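Local coordinates for tetratricopeptide TPR_2 repeat protein (Thermobaculum terrenum, PDB 5DJS) that is of unknown function but joins tetratricopeptide repeats to a GT-B fold of the glycosyl transferase family 41 type and binds uridine-5'-diphosphate, at residues A[165-170]-A[242-247]; A[194-199]-A[234-239]; A[224-229]-A[252-257]; A[261-266]-A[514-519]. The protein carries 1 engineered substitution. All blocks are in the same frame, centred on the assembly; numbering follows the deposited sequence.

Interaction 1: residues A[165-170]-A[242-247]; sequences IGYVSG and VDLSWH
Two neighbouring strands run in the same direction, and the tight part of the contact is their backbone ladder. Val-242 N donates a hydrogen bond to Gly-166 O (2.6 Å), nearly along the C=O axis. Val-168 N returns one to Val-242 O (2.8 Å, 169° at the hydrogen). Leu-244 N reaches Val-168 O (3.1 Å) from above the carbonyl plane. On the Tyr-167 and Val-242 face, packing is dense. Tyr-167 CD1 lies 3.7 Å from Val-242 CB, and Leu-244 CD1 comes to the ring edge. The Tyr-167 hydroxyl is bonded to Tyr-512 and His-188. Both segments lie on inner strands of the parallel sheet in a Rossmann-like domain of a GT-B fold, with helices 176-187 and 479-521 against this face. On the Val-168 and Asp-243 face few side-chain atoms of the two strands meet, and Phe-256 lies against it. There a water donates to both Val-168 O and Asp-243 OD1. Asp-243 OD1 also accepts from Trp-246 N (3.0 Å) on its syn lone pair, an Asx motif where the strand ends. Asp-243 OD2 is hydrogen-bonded to Thr-266 OG1. Past the ladder, Ser-169 OG and Ser-245 OG share a hydrogen bond (2.7 Å).

Interaction 2: residues A[194-199]-A[234-239]; sequences EVYCYS and RRDGID
The helix that ends at Asp-236 releases the chain through Gly-237, whose positive phi (79°) turns it so that Ile-238 approaches strand 194-199, with 8.2 Å between the CA atoms of Tyr-196 and Ile-238. Two tyrosines, two residues apart on the strand, point the same way. In both, CG is anti to the carbonyl carbon and beside the backbone N. The Tyr-198 hydroxyl meets Asp-236 tip to tip and donates to OD2 over 2.6 Å. It uses the anti lone pair of that oxygen, and the ring and carboxylate planes are 34° apart. Arg-219 NE forms a salt bridge with the same Asp-236 OD2, which probably helps to keep the carboxylate ionised. Tyr-196 packs differently. Ile-238 CD1 sits over one face of its ring, 3.8 Å from the centroid and 22° off the normal, a CH-pi contact. Asp-236 CG lies obliquely beside Tyr-196 CE2 at 3.5 Å. Ile-238 CG1 also approaches Tyr-198 OH, so one isoleucine touches both tyrosines. The contact joins an edge strand of a Rossmann-like domain to the end of a helix and the turn that follows it. Strand 193-199 pairs with strand 163-169. Helix 226-236 covers its tyrosine side, with Leu-229 and Leu-232 against Tyr-198, while Val-195 and Cys-197 face helix 176-187.

Interaction 3: residues A[224-229]-A[252-257]; sequences LTDAEL and RLFAFA
Arg-252 NH1 is gripped across the contact by one bond, a salt bridge to Asp-226 OD1 at 2.6 Å. The guanidinium meets that oxygen from above the carboxylate plane, and the two planes are 66° apart. The second terminal nitrogen is held too: Arg-252 NH2 donates to Leu-224 O (2.7 Å, 149°). Both acceptors lie close to the guanidinium plane, so two points at its edge fix its rotation. Leu-229, with CG anti to the backbone N, brings CD2 over one face of the guanidinium. The same methyl touches Arg-252 CG and lies 3.6 Å from Ala-255 CB. Asp-226 OD2 turns the other way and meets Phe-254 CB at 3.3 Å. The start of helix 226-236 is closed by a capping box. Glu-228 N donates to Thr-225 OG1 (3.1 Å), and Thr-225 N to Glu-228 OE1 (2.8 Å). Arg-252 is itself the N-cap residue of helix 253-257, so the salt bridge ties together the first turns of two helices. Helix 253-257 follows strand 240-243 in the chain. Its Phe-256 packs on Leu-241 and Asp-243 of that strand, while Phe-254 touches Tyr-143 of helix 129-143.

Interaction 4: residues A[261-266]-A[514-519]; sequences APVQVT and RMWRDA
Met-515 overlaps two valines of strand 263-266, its SD 3.4 Å from Val-265 CG2. The methionine chain is extended beyond CG and crosses both valines at about a right angle. Higher up the same side chain, Met-515 CB meets Val-263 CG1 at 3.8 Å. Here the long C-terminal helix packs on the first of the two Rossmann-like domains, as in GT-B folds, where the end of the chain returns to the first domain. Segments 263-266 and 514-519 run roughly antiparallel, at 147°, with axes 9.5 Å apart. The contact is wholly apolar. Trp-516 has CG anti to the backbone N, which swings the indole toward Pro-262. Pro-262 CG lies at the ring edge, 4.0 Å from Trp-516 CZ3. The indole nitrogen is bonded to Asp-158 O. Tyr-281 and Val-283 of the next strand also touch Met-515. One turn beyond it, Ala-519 CB rests against Val-263 CG2 at 4.0 Å.

Overall arrangement
All four contacts lie in or against the first Rossmann-like domain, interaction 4 through the returning C-terminal helix. Interactions 1, 2 and 4 share its parallel sheet, with strands 193-199, 163-169, 240-243 and 263-266 side by side. Interaction 1 is the innermost and the richest in backbone bonds. Interactions 2 and 4 are buried but add helices or their connections: interaction 2 mixes a tyrosine-aspartate bond with ring packing, while interaction 4 is purely apolar. Interaction 3 is only partly buried and pairs a salt bridge with a small apolar contact. Interactions 2 and 3 use opposite ends of helix 226-236. Phe-256 of interaction 3 packs on Asp-243, and its carbonyl oxygen probably accepts from Gln-264 of interaction 4.

Interaction 1: residues A[165-170]-A[242-247]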
loop_
_atom_site.group_PDB
_atom_site.type_symbol
_atom_site.label_atom_id
_atom_site.label_comp_id
_atom_site.label_asym_id
_atom_site.label_seq_id
_atom_site.Cartn_x
_atom_site.Cartn_y
_atom_site.Cartn_z
ATOM N N ILE A 165 -10.859 -20.011 5.824
ATOM C CA ILE A 165 -9.954 -18.864 5.754
ATOM C C ILE A 165 -10.760 -17.576 5.727
ATOM O O ILE A 165 -11.708 -17.435 4.952
ATOM C CB ILE A 165 -9.024 -18.907 4.521
ATOM C CG1 ILE A 165 -8.211 -20.206 4.504
ATOM C CG2 ILE A 165 -8.058 -17.726 4.540
ATOM C CD1 ILE A 165 -7.590 -20.511 3.161
ATOM N N GLY A 166 -10.360 -16.642 6.582
ATOM C CA GLY A 166 -10.977 -15.322 6.665
ATOM C C GLY A 166 -9.997 -14.247 6.244
ATOM O O GLY A 166 -8.911 -14.128 6.815
ATOM N N TYR A 167 -10.380 -13.480 5.232
ATOM C CA TYR A 167 -9.578 -12.359 4.717
ATOM C C TYR A 167 -10.178 -11.052 5.233
ATOM O O TYR A 167 -11.338 -10.743 4.930
ATOM C CB TYR A 167 -9.559 -12.391 3.176
ATOM C CG TYR A 167 -8.678 -13.494 2.633
ATOM C CD1 TYR A 167 -7.286 -13.375 2.677
ATOM C CD2 TYR A 167 -9.223 -14.669 2.119
ATOM C CE1 TYR A 167 -6.459 -14.381 2.207
ATOM C CE2 TYR A 167 -8.399 -15.685 1.636
ATOM C CZ TYR A 167 -7.019 -15.533 1.685
ATOM O OH TYR A 167 -6.182 -16.521 1.233
ATOM N N VAL A 168 -9.405 -10.302 6.021
ATOM C CA VAL A 168 -9.897 -9.076 6.655
ATOM C C VAL A 168 -9.172 -7.869 6.077
ATOM O O VAL A 168 -7.958 -7.729 6.255
ATOM C CB VAL A 168 -9.709 -9.083 8.195
ATOM C CG1 VAL A 168 -10.572 -7.994 8.829
ATOM C CG2 VAL A 168 -10.049 -10.448 8.800
ATOM N N SER A 169 -9.921 -6.992 5.405
ATOM C CA SER A 169 -9.348 -5.794 4.799
ATOM C C SER A 169 -10.374 -4.713 4.582
ATOM O O SER A 169 -11.548 -4.995 4.366
ATOM C CB SER A 169 -8.738 -6.124 3.443
ATOM O OG SER A 169 -7.990 -5.025 2.957
ATOM N N GLY A 170 -9.909 -3.470 4.624
ATOM C CA GLY A 170 -10.717 -2.307 4.267
ATOM C C GLY A 170 -10.381 -1.732 2.911
ATOM O O GLY A 170 -10.787 -0.610 2.605
ATOM N N VAL A 242 -6.622 -13.756 8.025
ATOM C CA VAL A 242 -5.563 -13.080 7.275
ATOM C C VAL A 242 -5.798 -11.575 7.239
ATOM O O VAL A 242 -6.857 -11.100 6.806
ATOM C CB VAL A 242 -5.430 -13.612 5.831
ATOM C CG1 VAL A 242 -4.159 -13.080 5.176
ATOM C CG2 VAL A 242 -5.397 -15.137 5.823
ATOM N N ASP A 243 -4.796 -10.844 7.726
ATOM C CA ASP A 243 -4.757 -9.385 7.652
ATOM C C ASP A 243 -4.200 -8.993 6.298
ATOM O O ASP A 243 -3.006 -9.141 6.048
ATOM C CB ASP A 243 -3.854 -8.810 8.742
ATOM C CG ASP A 243 -3.520 -7.348 8.512
ATOM O OD1 ASP A 243 -4.455 -6.569 8.179
ATOM O OD2 ASP A 243 -2.322 -6.997 8.652
ATOM N N LEU A 244 -5.072 -8.483 5.448
ATOM C CA LEU A 244 -4.682 -7.999 4.136
ATOM C C LEU A 244 -4.288 -6.526 4.128
ATOM O O LEU A 244 -3.575 -6.113 3.218
ATOM C CB LEU A 244 -5.819 -8.227 3.131
ATOM C CG LEU A 244 -5.793 -9.433 2.180
ATOM C CD1 LEU A 244 -5.032 -10.643 2.688
ATOM C CD2 LEU A 244 -7.232 -9.799 1.861
ATOM N N SER A 245 -4.747 -5.742 5.106
ATOM C CA SER A 245 -4.542 -4.289 5.089
ATOM C C SER A 245 -3.229 -3.798 5.690
ATOM O O SER A 245 -2.606 -2.899 5.127
ATOM C CB SER A 245 -5.712 -3.559 5.751
ATOM O OG SER A 245 -6.865 -3.606 4.916
ATOM N N TRP A 246 -2.840 -4.363 6.837
ATOM C CA TRP A 246 -1.638 -3.943 7.606
ATOM C C TRP A 246 -1.818 -2.473 8.041
ATOM O O TRP A 246 -2.889 -1.860 7.864
ATOM C CB TRP A 246 -0.340 -4.225 6.798
ATOM C CG TRP A 246 1.020 -4.029 7.480
ATOM C CD1 TRP A 246 1.693 -4.900 8.286
ATOM C CD2 TRP A 246 1.881 -2.891 7.323
ATOM N NE1 TRP A 246 2.902 -4.348 8.675
ATOM C CE2 TRP A 246 3.035 -3.112 8.097
ATOM C CE3 TRP A 246 1.759 -1.686 6.636
ATOM C CZ2 TRP A 246 4.079 -2.162 8.180
ATOM C CZ3 TRP A 246 2.782 -0.747 6.715
ATOM C CH2 TRP A 246 3.925 -0.989 7.475
ATOM N N HIS A 247 -0.798 -1.924 8.669
ATOM C CA HIS A 247 -0.749 -0.514 8.991
ATOM C C HIS A 247 -1.042 0.496 7.862
ATOM O O HIS A 247 -1.430 1.613 8.164
ATOM C CB HIS A 247 0.604 -0.201 9.615
ATOM C CG HIS A 247 0.764 -0.749 10.994
ATOM N ND1 HIS A 247 1.408 -1.936 11.254
ATOM C CD2 HIS A 247 0.368 -0.266 12.190
ATOM C CE1 HIS A 247 1.405 -2.156 12.554
ATOM N NE2 HIS A 247 0.783 -1.155 13.145
HETATM O O HOH W 1 -7.038 -6.128 8.669
#

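Interaction 2: residues A[194-199]-A[234-239]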
loop_
_atom_site.group_PDB
_atom_site.type_symbol
_atom_site.label_atom_id
_atom_site.label_comp_id
_atom_site.label_asym_id
_atom_site.label_seq_id
_atom_site.Cartn_x
_atom_site.Cartn_y
_atom_site.Cartn_z
ATOM N N GLU A 194 -12.265 -22.997 2.680
ATOM C CA GLU A 194 -13.492 -22.221 2.497
ATOM C C GLU A 194 -13.222 -20.746 2.778
ATOM O O GLU A 194 -12.552 -20.414 3.755
ATOM C CB GLU A 194 -14.592 -22.731 3.418
ATOM C CG GLU A 194 -15.935 -22.059 3.166
ATOM C CD GLU A 194 -17.013 -22.569 4.075
ATOM O OE1 GLU A 194 -16.689 -23.246 5.093
ATOM O OE2 GLU A 194 -18.199 -22.280 3.788
ATOM N N VAL A 195 -13.790 -19.872 1.955
ATOM C CA VAL A 195 -13.365 -18.476 1.899
ATOM C C VAL A 195 -14.421 -17.503 2.443
ATOM O O VAL A 195 -15.483 -17.300 1.833
ATOM C CB VAL A 195 -12.943 -18.086 0.460
ATOM C CG1 VAL A 195 -12.531 -16.622 0.391
ATOM C CG2 VAL A 195 -11.785 -18.959 -0.019
ATOM N N TYR A 196 -14.086 -16.913 3.594
ATOM C CA TYR A 196 -14.825 -15.814 4.208
ATOM C C TYR A 196 -14.058 -14.530 3.919
ATOM O O TYR A 196 -12.834 -14.498 4.025
ATOM C CB TYR A 196 -14.911 -16.013 5.731
ATOM C CG TYR A 196 -15.834 -17.136 6.188
ATOM C CD1 TYR A 196 -15.545 -18.473 5.901
ATOM C CD2 TYR A 196 -16.990 -16.864 6.925
ATOM C CE1 TYR A 196 -16.381 -19.498 6.317
ATOM C CE2 TYR A 196 -17.832 -17.888 7.343
ATOM C CZ TYR A 196 -17.522 -19.204 7.033
ATOM O OH TYR A 196 -18.339 -20.240 7.432
ATOM N N CYS A 197 -14.762 -13.471 3.547
ATOM C CA CYS A 197 -14.144 -12.143 3.399
ATOM C C CYS A 197 -14.782 -11.207 4.400
ATOM O O CYS A 197 -15.974 -11.266 4.603
ATOM C CB CYS A 197 -14.333 -11.608 1.989
ATOM S SG CYS A 197 -13.151 -12.313 0.831
ATOM N N TYR A 198 -13.989 -10.357 5.039
ATOM C CA TYR A 198 -14.522 -9.343 5.930
ATOM C C TYR A 198 -14.099 -7.971 5.384
ATOM O O TYR A 198 -12.931 -7.569 5.509
ATOM C CB TYR A 198 -14.002 -9.607 7.328
ATOM C CG TYR A 198 -14.428 -10.955 7.891
ATOM C CD1 TYR A 198 -15.626 -11.110 8.597
ATOM C CD2 TYR A 198 -13.621 -12.078 7.732
ATOM C CE1 TYR A 198 -16.004 -12.347 9.113
ATOM C CE2 TYR A 198 -13.985 -13.318 8.250
ATOM C CZ TYR A 198 -15.176 -13.450 8.938
ATOM O OH TYR A 198 -15.532 -14.678 9.451
ATOM N N SER A 199 -15.053 -7.282 4.748
ATOM C CA SER A 199 -14.831 -5.954 4.124
ATOM C C SER A 199 -14.960 -4.844 5.153
ATOM O O SER A 199 -16.055 -4.578 5.664
ATOM C CB SER A 199 -15.842 -5.708 2.988
ATOM O OG SER A 199 -15.758 -4.389 2.450
ATOM N N ARG A 234 -15.270 -15.842 15.618
ATOM C CA ARG A 234 -15.405 -17.053 16.431
ATOM C C ARG A 234 -16.631 -17.889 16.047
ATOM O O ARG A 234 -16.541 -19.114 15.983
ATOM C CB ARG A 234 -15.479 -16.709 17.921
ATOM C CG ARG A 234 -14.139 -16.400 18.559
ATOM C CD ARG A 234 -14.243 -16.428 20.074
ATOM N NE ARG A 234 -13.035 -15.897 20.709
ATOM C CZ ARG A 234 -12.823 -14.619 21.042
ATOM N NH1 ARG A 234 -13.738 -13.664 20.823
ATOM N NH2 ARG A 234 -11.667 -14.284 21.613
ATOM N N ARG A 235 -17.759 -17.232 15.775
ATOM C CA ARG A 235 -18.998 -17.940 15.429
ATOM C C ARG A 235 -18.954 -18.555 14.028
ATOM O O ARG A 235 -19.501 -19.647 13.809
ATOM C CB ARG A 235 -20.216 -17.022 15.560
ATOM C CG ARG A 235 -21.437 -17.729 16.121
ATOM C CD ARG A 235 -22.621 -16.788 16.275
ATOM N NE ARG A 235 -23.355 -16.670 15.010
ATOM C CZ ARG A 235 -23.142 -15.758 14.053
ATOM N NH1 ARG A 235 -22.218 -14.800 14.166
ATOM N NH2 ARG A 235 -23.889 -15.798 12.954
ATOM N N ASP A 236 -18.314 -17.845 13.092
ATOM C CA ASP A 236 -17.995 -18.383 11.757
ATOM C C ASP A 236 -17.011 -19.553 11.804
ATOM O O ASP A 236 -16.969 -20.361 10.889
ATOM C CB ASP A 236 -17.409 -17.292 10.854
ATOM C CG ASP A 236 -18.438 -16.251 10.421
ATOM O OD1 ASP A 236 -19.647 -16.558 10.372
ATOM O OD2 ASP A 236 -18.030 -15.118 10.095
ATOM N N GLY A 237 -16.200 -19.608 12.852
ATOM C CA GLY A 237 -15.304 -20.722 13.097
ATOM C C GLY A 237 -14.051 -20.648 12.253
ATOM O O GLY A 237 -13.568 -21.684 11.782
ATOM N N ILE A 238 -13.493 -19.442 12.110
ATOM C CA ILE A 238 -12.356 -19.213 11.213
ATOM C C ILE A 238 -11.101 -19.837 11.810
ATOM O O ILE A 238 -10.767 -19.576 12.952
ATOM C CB ILE A 238 -12.106 -17.706 10.937
ATOM C CG1 ILE A 238 -13.353 -17.015 10.349
ATOM C CG2 ILE A 238 -10.926 -17.500 9.998
ATOM C CD1 ILE A 238 -13.872 -17.592 9.048
ATOM N N ASP A 239 -10.425 -20.673 11.020
ATOM C CA ASP A 239 -9.181 -21.346 11.447
ATOM C C ASP A 239 -7.949 -20.505 11.167
ATOM O O ASP A 239 -7.000 -20.510 11.949
ATOM C CB ASP A 239 -9.039 -22.684 10.730
ATOM C CG ASP A 239 -10.206 -23.602 11.005
ATOM O OD1 ASP A 239 -10.321 -24.099 12.148
ATOM O OD2 ASP A 239 -11.023 -23.813 10.088
#

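Interaction 3: residues A[224-229]-A[252-257]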
loop_
_atom_site.group_PDB
_atom_site.type_symbol
_atom_site.label_atom_id
_atom_site.label_comp_id
_atom_site.label_asym_id
_atom_site.label_seq_id
_atom_site.Cartn_x
_atom_site.Cartn_y
_atom_site.Cartn_z
ATOM N N LEU A 224 -19.169 -2.576 12.763
ATOM C CA LEU A 224 -19.048 -3.383 13.986
ATOM C C LEU A 224 -17.872 -2.915 14.841
ATOM O O LEU A 224 -16.902 -2.378 14.308
ATOM C CB LEU A 224 -18.872 -4.866 13.643
ATOM C CG LEU A 224 -19.870 -5.510 12.673
ATOM C CD1 LEU A 224 -19.524 -6.979 12.503
ATOM C CD2 LEU A 224 -21.319 -5.358 13.110
ATOM N N THR A 225 -17.965 -3.117 16.160
ATOM C CA THR A 225 -16.825 -2.877 17.065
ATOM C C THR A 225 -15.849 -4.047 16.934
ATOM O O THR A 225 -16.185 -5.092 16.361
ATOM C CB THR A 225 -17.222 -2.687 18.563
ATOM O OG1 THR A 225 -17.588 -3.937 19.159
ATOM C CG2 THR A 225 -18.365 -1.671 18.731
ATOM N N ASP A 226 -14.639 -3.872 17.447
ATOM C CA ASP A 226 -13.652 -4.952 17.397
ATOM C C ASP A 226 -14.088 -6.159 18.210
ATOM O O ASP A 226 -13.783 -7.280 17.832
ATOM C CB ASP A 226 -12.282 -4.467 17.860
ATOM C CG ASP A 226 -11.636 -3.525 16.864
ATOM O OD1 ASP A 226 -11.796 -3.740 15.646
ATOM O OD2 ASP A 226 -10.963 -2.567 17.297
ATOM N N ALA A 227 -14.801 -5.930 19.317
ATOM C CA ALA A 227 -15.376 -7.028 20.111
ATOM C C ALA A 227 -16.470 -7.776 19.327
ATOM O O ALA A 227 -16.487 -9.003 19.318
ATOM C CB ALA A 227 -15.919 -6.508 21.442
ATOM N N GLU A 228 -17.374 -7.027 18.688
ATOM C CA GLU A 228 -18.411 -7.589 17.800
ATOM C C GLU A 228 -17.825 -8.409 16.643
ATOM O O GLU A 228 -18.366 -9.451 16.278
ATOM C CB GLU A 228 -19.306 -6.477 17.219
ATOM C CG GLU A 228 -20.276 -5.858 18.215
ATOM C CD GLU A 228 -21.077 -4.702 17.634
ATOM O OE1 GLU A 228 -20.552 -3.950 16.792
ATOM O OE2 GLU A 228 -22.241 -4.526 18.033
ATOM N N LEU A 229 -16.729 -7.928 16.055
ATOM C CA LEU A 229 -16.074 -8.659 14.977
ATOM C C LEU A 229 -15.460 -9.954 15.478
ATOM O O LEU A 229 -15.518 -10.967 14.784
ATOM C CB LEU A 229 -14.996 -7.818 14.297
ATOM C CG LEU A 229 -14.225 -8.516 13.160
ATOM C CD1 LEU A 229 -15.162 -8.955 12.048
ATOM C CD2 LEU A 229 -13.156 -7.588 12.623
ATOM N N ARG A 252 -7.876 -4.067 10.845
ATOM C CA ARG A 252 -8.705 -4.444 11.973
ATOM C C ARG A 252 -7.882 -5.277 12.958
ATOM O O ARG A 252 -8.297 -6.344 13.399
ATOM C CB ARG A 252 -9.937 -5.191 11.437
ATOM C CG ARG A 252 -11.249 -4.879 12.128
ATOM C CD ARG A 252 -11.520 -3.387 12.205
ATOM N NE ARG A 252 -12.914 -3.076 11.946
ATOM C CZ ARG A 252 -13.924 -3.238 12.788
ATOM N NH1 ARG A 252 -13.745 -3.735 14.001
ATOM N NH2 ARG A 252 -15.137 -2.891 12.381
ATOM N N LEU A 253 -6.734 -4.729 13.334
ATOM C CA LEU A 253 -5.698 -5.447 14.057
ATOM C C LEU A 253 -6.007 -5.589 15.531
ATOM O O LEU A 253 -5.402 -6.416 16.203
ATOM C CB LEU A 253 -4.345 -4.748 13.903
ATOM C CG LEU A 253 -3.683 -4.831 12.524
ATOM C CD1 LEU A 253 -2.598 -3.770 12.382
ATOM C CD2 LEU A 253 -3.105 -6.215 12.274
ATOM N N PHE A 254 -6.916 -4.775 16.055
ATOM C CA PHE A 254 -7.344 -4.942 17.451
ATOM C C PHE A 254 -8.338 -6.100 17.598
ATOM O O PHE A 254 -8.457 -6.676 18.668
ATOM C CB PHE A 254 -7.923 -3.642 18.000
ATOM C CG PHE A 254 -7.007 -2.477 17.833
ATOM C CD1 PHE A 254 -5.723 -2.513 18.371
ATOM C CD2 PHE A 254 -7.404 -1.357 17.113
ATOM C CE1 PHE A 254 -4.859 -1.442 18.213
ATOM C CE2 PHE A 254 -6.543 -0.283 16.953
ATOM C CZ PHE A 254 -5.271 -0.324 17.503
ATOM N N ALA A 255 -9.048 -6.435 16.528
ATOM C CA ALA A 255 -9.759 -7.700 16.473
ATOM C C ALA A 255 -8.748 -8.866 16.458
ATOM O O ALA A 255 -8.880 -9.810 17.238
ATOM C CB ALA A 255 -10.687 -7.744 15.266
ATOM N N PHE A 256 -7.723 -8.772 15.606
ATOM C CA PHE A 256 -6.615 -9.761 15.596
ATOM C C PHE A 256 -5.918 -9.853 16.944
ATOM O O PHE A 256 -5.462 -10.913 17.338
ATOM C CB PHE A 256 -5.549 -9.428 14.536
ATOM C CG PHE A 256 -5.915 -9.857 13.143
ATOM C CD1 PHE A 256 -6.814 -9.109 12.380
ATOM C CD2 PHE A 256 -5.368 -11.005 12.594
ATOM C CE1 PHE A 256 -7.160 -9.495 11.103
ATOM C CE2 PHE A 256 -5.712 -11.401 11.312
ATOM C CZ PHE A 256 -6.606 -10.641 10.567
ATOM N N ALA A 257 -5.820 -8.728 17.637
ATOM C CA ALA A 257 -5.135 -8.660 18.918
ATOM C C ALA A 257 -5.707 -9.634 19.943
ATOM O O ALA A 257 -4.967 -10.135 20.777
ATOM C CB ALA A 257 -5.172 -7.236 19.459
#

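Interaction 4: residues A[261-266]-A[514-519]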
loop_
_atom_site.group_PDB
_atom_site.type_symbol
_atom_site.label_atom_id
_atom_site.label_comp_id
_atom_site.label_asym_id
_atom_site.label_seq_id
_atom_site.Cartn_x
_atom_site.Cartn_y
_atom_site.Cartn_z
ATOM N N ALA A 261 -8.926 -16.320 16.087
ATOM C CA ALA A 261 -8.557 -17.518 15.351
ATOM C C ALA A 261 -7.200 -18.026 15.840
ATOM O O ALA A 261 -6.338 -17.220 16.234
ATOM C CB ALA A 261 -8.490 -17.211 13.866
ATOM N N PRO A 262 -6.996 -19.357 15.808
ATOM C CA PRO A 262 -5.729 -19.972 16.237
ATOM C C PRO A 262 -4.520 -19.782 15.302
ATOM O O PRO A 262 -3.373 -20.004 15.715
ATOM C CB PRO A 262 -6.074 -21.449 16.279
ATOM C CG PRO A 262 -7.147 -21.615 15.260
ATOM C CD PRO A 262 -7.966 -20.367 15.336
ATOM N N VAL A 263 -4.776 -19.447 14.043
ATOM C CA VAL A 263 -3.719 -19.099 13.096
ATOM C C VAL A 263 -4.036 -17.719 12.534
ATOM O O VAL A 263 -5.075 -17.518 11.907
ATOM C CB VAL A 263 -3.616 -20.137 11.961
ATOM C CG1 VAL A 263 -2.598 -19.700 10.922
ATOM C CG2 VAL A 263 -3.244 -21.506 12.522
ATOM N N GLN A 264 -3.137 -16.771 12.764
ATOM C CA GLN A 264 -3.339 -15.404 12.313
ATOM C C GLN A 264 -2.126 -14.927 11.523
ATOM O O GLN A 264 -0.980 -15.024 12.000
ATOM C CB GLN A 264 -3.638 -14.507 13.506
ATOM C CG GLN A 264 -4.901 -14.940 14.237
ATOM C CD GLN A 264 -5.459 -13.887 15.165
ATOM O OE1 GLN A 264 -6.665 -13.645 15.169
ATOM N NE2 GLN A 264 -4.595 -13.255 15.961
ATOM N N VAL A 265 -2.410 -14.411 10.323
ATOM C CA VAL A 265 -1.424 -14.176 9.268
ATOM C C VAL A 265 -1.565 -12.766 8.702
ATOM O O VAL A 265 -2.685 -12.296 8.452
ATOM C CB VAL A 265 -1.662 -15.144 8.089
ATOM C CG1 VAL A 265 -0.662 -14.909 6.966
ATOM C CG2 VAL A 265 -1.608 -16.592 8.541
ATOM N N THR A 266 -0.433 -12.102 8.466
ATOM C CA THR A 266 -0.429 -10.827 7.718
ATOM C C THR A 266 0.260 -11.056 6.360
ATOM O O THR A 266 1.334 -11.658 6.293
ATOM C CB THR A 266 0.183 -9.658 8.544
ATOM O OG1 THR A 266 -0.160 -8.404 7.936
ATOM C CG2 THR A 266 1.708 -9.765 8.708
ATOM N N ARG A 514 0.611 -25.905 6.524
ATOM C CA ARG A 514 1.731 -26.167 7.419
ATOM C C ARG A 514 1.660 -25.299 8.676
ATOM O O ARG A 514 2.142 -25.703 9.731
ATOM C CB ARG A 514 3.057 -26.030 6.663
ATOM C CG ARG A 514 3.275 -27.208 5.706
ATOM C CD ARG A 514 4.155 -26.906 4.495
ATOM N NE ARG A 514 5.332 -26.124 4.856
ATOM C CZ ARG A 514 6.411 -26.592 5.489
ATOM N NH1 ARG A 514 6.509 -27.875 5.856
ATOM N NH2 ARG A 514 7.416 -25.759 5.764
ATOM N N MET A 515 1.046 -24.119 8.562
ATOM C CA MET A 515 0.668 -23.313 9.729
ATOM C C MET A 515 -0.343 -24.063 10.599
ATOM O O MET A 515 -0.241 -24.061 11.832
ATOM C CB MET A 515 0.007 -21.989 9.310
ATOM C CG MET A 515 0.889 -20.953 8.633
ATOM S SD MET A 515 -0.130 -19.631 7.920
ATOM C CE MET A 515 0.939 -19.100 6.587
ATOM N N TRP A 516 -1.338 -24.656 9.942
ATOM C CA TRP A 516 -2.402 -25.393 10.619
ATOM C C TRP A 516 -1.902 -26.696 11.251
ATOM O O TRP A 516 -2.217 -26.974 12.408
ATOM C CB TRP A 516 -3.564 -25.675 9.663
ATOM C CG TRP A 516 -4.651 -26.477 10.289
ATOM C CD1 TRP A 516 -4.902 -27.793 10.086
ATOM C CD2 TRP A 516 -5.625 -26.022 11.235
ATOM N NE1 TRP A 516 -5.977 -28.195 10.837
ATOM C CE2 TRP A 516 -6.442 -27.126 11.553
ATOM C CE3 TRP A 516 -5.888 -24.789 11.845
ATOM C CZ2 TRP A 516 -7.507 -27.040 12.451
ATOM C CZ3 TRP A 516 -6.951 -24.703 12.747
ATOM C CH2 TRP A 516 -7.748 -25.824 13.036
ATOM N N ARG A 517 -1.128 -27.484 10.504
ATOM C CA ARG A 517 -0.518 -28.689 11.066
ATOM C C ARG A 517 0.220 -28.336 12.353
ATOM O O ARG A 517 -0.025 -28.953 13.379
ATOM C CB ARG A 517 0.428 -29.405 10.076
ATOM C CG ARG A 517 1.348 -30.441 10.746
ATOM C CD ARG A 517 1.954 -31.484 9.811
ATOM N NE ARG A 517 2.475 -30.919 8.563
ATOM C CZ ARG A 517 1.854 -30.929 7.376
ATOM N NH1 ARG A 517 0.646 -31.480 7.209
ATOM N NH2 ARG A 517 2.456 -30.368 6.328
ATOM N N ASP A 518 1.098 -27.335 12.285
ATOM C CA ASP A 518 1.909 -26.898 13.440
ATOM C C ASP A 518 1.091 -26.412 14.644
ATOM O O ASP A 518 1.531 -26.563 15.783
ATOM C CB ASP A 518 2.918 -25.809 13.030
ATOM C CG ASP A 518 4.074 -26.354 12.194
ATOM O OD1 ASP A 518 3.923 -27.402 11.526
ATOM O OD2 ASP A 518 5.144 -25.715 12.193
ATOM N N ALA A 519 -0.083 -25.833 14.394
ATOM C CA ALA A 519 -0.984 -25.410 15.472
ATOM C C ALA A 519 -1.594 -26.615 16.200
ATOM O O ALA A 519 -1.646 -26.636 17.432
ATOM C CB ALA A 519 -2.080 -24.503 14.927
#